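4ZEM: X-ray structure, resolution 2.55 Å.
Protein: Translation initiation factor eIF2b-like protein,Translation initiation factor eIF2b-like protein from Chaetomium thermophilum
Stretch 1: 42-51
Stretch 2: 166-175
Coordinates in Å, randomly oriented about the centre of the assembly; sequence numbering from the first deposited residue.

Stretch 1 (42-51) GDECAGAIAQ
Stretch 2 (166-175) GIEEILDEIN

How are the two stretches arranged? Both are helical, with Gly42 in a loop (phi/psi 65/-131); the other residues keep phi near -65° and psi near -40°, except Asp43 at -74/-22 and Glu44 at -79/-16, where Cys45 N to Gly42 O and Ala46 N to Asp43 O are weak hydrogen bonds, both 3.2 Å. The axes run antiparallel at 173°, 9.3 Å apart at closest approach. The register is marked by Gly47 CA, 5.8 Å from Leu171 CA.

What does the start of stretch 2 bring to the contact? Ile167 points toward stretch 1 with chi1 m and chi2 t, and its CG2 lies 3.2 Å from Ala50 O, a snug approach of a methyl to a backbone carbonyl. Ile167 CG2 is also 4.4 Å from Ala50 CB. Three residues on, Ile170 has the same m, t rotamer and also points toward the partner, but it stays just short of close contact.

How does Leu171 use the glycine opposite it? Its CA-to-CB bond points sideways, yet chi1 -168° and chi2 -89° bring its end nearer, so that CD2 sits 3.7 Å from Gly47 CA and 4.3 Å from Ala50 CB. A CB on Gly47 would come within 3.5 Å of Leu171 CD2, so the bare glycine relieves a tight spot.

What completes the packing? Ile174, again m, t and pointing toward stretch 1, spans several residues. Its CD1 lies 3.8 Å from Ala46 O, 4.1 Å from Gly47 N and 4.4 Å from Ala50 CB, while its CG2 lies 4.0 Å from Ala46 CB and 4.2 Å from Asp43 O. No hydrogen bond crosses the interface: most backbone amides bond within their own helix, as in Ala50 N to Ala46 O (3.2 Å) and Ile174 N to Ile170 O (2.9 Å), and 303 Å², both sides summed, is buried by largely apolar packing.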

# COMPACT_ATOMS: atom_id res chain seq x y z
N GLY A 42 5.41 7.67 0.12
CA GLY A 42 4.95 6.49 -0.59
C GLY A 42 4.83 5.20 0.21
O GLY A 42 4.20 5.17 1.26
N ASP A 43 5.39 4.12 -0.33
CA ASP A 43 5.24 2.81 0.29
C ASP A 43 6.07 2.59 1.56
O ASP A 43 5.74 1.72 2.37
CB ASP A 43 5.59 1.71 -0.72
CG ASP A 43 4.99 1.97 -2.09
OD1 ASP A 43 4.02 2.76 -2.18
OD2 ASP A 43 5.48 1.39 -3.08
N GLU A 44 7.14 3.36 1.75
CA GLU A 44 7.93 3.20 2.96
C GLU A 44 7.21 3.90 4.10
O GLU A 44 7.49 3.67 5.28
CB GLU A 44 9.35 3.75 2.80
CG GLU A 44 9.42 5.24 2.55
CD GLU A 44 10.84 5.72 2.31
OE1 GLU A 44 11.78 4.98 2.66
OE2 GLU A 44 11.01 6.84 1.78
N CYS A 45 6.27 4.75 3.72
CA CYS A 45 5.33 5.37 4.64
C CYS A 45 4.38 4.32 5.23
O CYS A 45 4.04 4.37 6.41
CB CYS A 45 4.57 6.49 3.93
SG CYS A 45 3.05 7.02 4.67
N ALA A 46 3.97 3.36 4.40
CA ALA A 46 3.05 2.30 4.83
C ALA A 46 3.64 1.50 5.98
O ALA A 46 2.98 1.26 7.00
CB ALA A 46 2.71 1.39 3.68
N GLY A 47 4.91 1.11 5.83
CA GLY A 47 5.62 0.37 6.86
C GLY A 47 5.79 1.16 8.14
O GLY A 47 5.66 0.62 9.24
N ALA A 48 6.07 2.46 7.99
CA ALA A 48 6.27 3.33 9.15
C ALA A 48 5.01 3.41 9.99
O ALA A 48 5.07 3.39 11.22
CB ALA A 48 6.71 4.72 8.70
N ILE A 49 3.85 3.48 9.33
CA ILE A 49 2.58 3.52 10.03
C ILE A 49 2.35 2.22 10.81
O ILE A 49 1.95 2.25 11.98
CB ILE A 49 1.40 3.73 9.06
CG1 ILE A 49 1.57 5.04 8.29
CG2 ILE A 49 0.08 3.73 9.81
CD1 ILE A 49 1.63 6.27 9.19
N ALA A 50 2.65 1.09 10.18
CA ALA A 50 2.49 -0.21 10.82
C ALA A 50 3.35 -0.33 12.08
O ALA A 50 2.90 -0.82 13.11
CB ALA A 50 2.82 -1.34 9.83
N GLN A 51 4.60 0.13 11.99
CA GLN A 51 5.51 0.08 13.12
C GLN A 51 5.08 1.00 14.27
O GLN A 51 5.18 0.63 15.44
CB GLN A 51 6.93 0.43 12.67
CG GLN A 51 7.71 -0.78 12.21
CD GLN A 51 9.02 -0.42 11.55
OE1 GLN A 51 9.10 0.57 10.82
NE2 GLN A 51 10.05 -1.21 11.80
N GLY A 166 0.37 -9.85 14.75
CA GLY A 166 -0.39 -9.66 13.53
C GLY A 166 0.08 -8.44 12.77
O GLY A 166 0.12 -8.43 11.53
N ILE A 167 0.44 -7.39 13.52
CA ILE A 167 0.97 -6.17 12.92
C ILE A 167 2.33 -6.42 12.27
O ILE A 167 2.64 -5.83 11.22
CB ILE A 167 1.07 -5.04 13.96
CG1 ILE A 167 -0.32 -4.69 14.50
CG2 ILE A 167 1.69 -3.79 13.33
CD1 ILE A 167 -0.34 -3.46 15.39
N GLU A 168 3.13 -7.29 12.85
CA GLU A 168 4.42 -7.64 12.25
C GLU A 168 4.19 -8.32 10.90
O GLU A 168 4.94 -8.10 9.95
CB GLU A 168 5.22 -8.57 13.16
CG GLU A 168 6.35 -7.90 13.89
CD GLU A 168 7.00 -8.81 14.93
OE1 GLU A 168 6.28 -9.38 15.77
OE2 GLU A 168 8.24 -8.94 14.89
N GLU A 169 3.15 -9.14 10.85
CA GLU A 169 2.74 -9.82 9.62
C GLU A 169 2.29 -8.83 8.55
O GLU A 169 2.61 -8.98 7.36
CB GLU A 169 1.63 -10.82 9.96
CG GLU A 169 2.21 -12.13 10.50
CD GLU A 169 1.18 -12.98 11.22
OE1 GLU A 169 0.05 -13.12 10.70
OE2 GLU A 169 1.50 -13.50 12.31
N ILE A 170 1.54 -7.81 8.96
CA ILE A 170 1.14 -6.75 8.05
C ILE A 170 2.37 -6.04 7.51
O ILE A 170 2.45 -5.75 6.31
CB ILE A 170 0.22 -5.74 8.76
CG1 ILE A 170 -1.16 -6.37 8.96
CG2 ILE A 170 0.08 -4.44 7.96
CD1 ILE A 170 -2.20 -5.41 9.50
N LEU A 171 3.34 -5.83 8.38
CA LEU A 171 4.61 -5.23 8.00
C LEU A 171 5.35 -6.12 6.98
O LEU A 171 5.90 -5.62 5.99
CB LEU A 171 5.45 -4.98 9.25
CG LEU A 171 6.72 -4.12 9.23
CD1 LEU A 171 7.98 -4.92 8.91
CD2 LEU A 171 6.56 -2.89 8.33
N ASP A 172 5.33 -7.43 7.20
CA ASP A 172 5.95 -8.35 6.25
C ASP A 172 5.18 -8.39 4.94
O ASP A 172 5.78 -8.50 3.87
CB ASP A 172 6.08 -9.75 6.85
CG ASP A 172 7.15 -9.83 7.92
OD1 ASP A 172 7.92 -8.86 8.07
OD2 ASP A 172 7.23 -10.86 8.62
N GLU A 173 3.86 -8.28 5.02
CA GLU A 173 3.04 -8.23 3.81
C GLU A 173 3.41 -7.02 2.96
O GLU A 173 3.59 -7.13 1.75
CB GLU A 173 1.55 -8.20 4.19
CG GLU A 173 0.60 -7.91 3.03
CD GLU A 173 -0.86 -7.78 3.47
OE1 GLU A 173 -1.20 -8.27 4.57
OE2 GLU A 173 -1.67 -7.19 2.72
N ILE A 174 3.59 -5.87 3.62
CA ILE A 174 3.99 -4.63 2.95
C ILE A 174 5.38 -4.72 2.32
O ILE A 174 5.57 -4.33 1.17
CB ILE A 174 3.97 -3.46 3.94
CG1 ILE A 174 2.53 -3.22 4.44
CG2 ILE A 174 4.54 -2.19 3.31
CD1 ILE A 174 2.44 -2.20 5.57
N ASN A 175 6.34 -5.24 3.08
CA ASN A 175 7.71 -5.37 2.60
C ASN A 175 7.86 -6.36 1.45
O ASN A 175 8.73 -6.20 0.59
CB ASN A 175 8.64 -5.75 3.75
CG ASN A 175 8.88 -4.61 4.72
OD1 ASN A 175 8.85 -3.44 4.34
ND2 ASN A 175 9.10 -4.94 5.98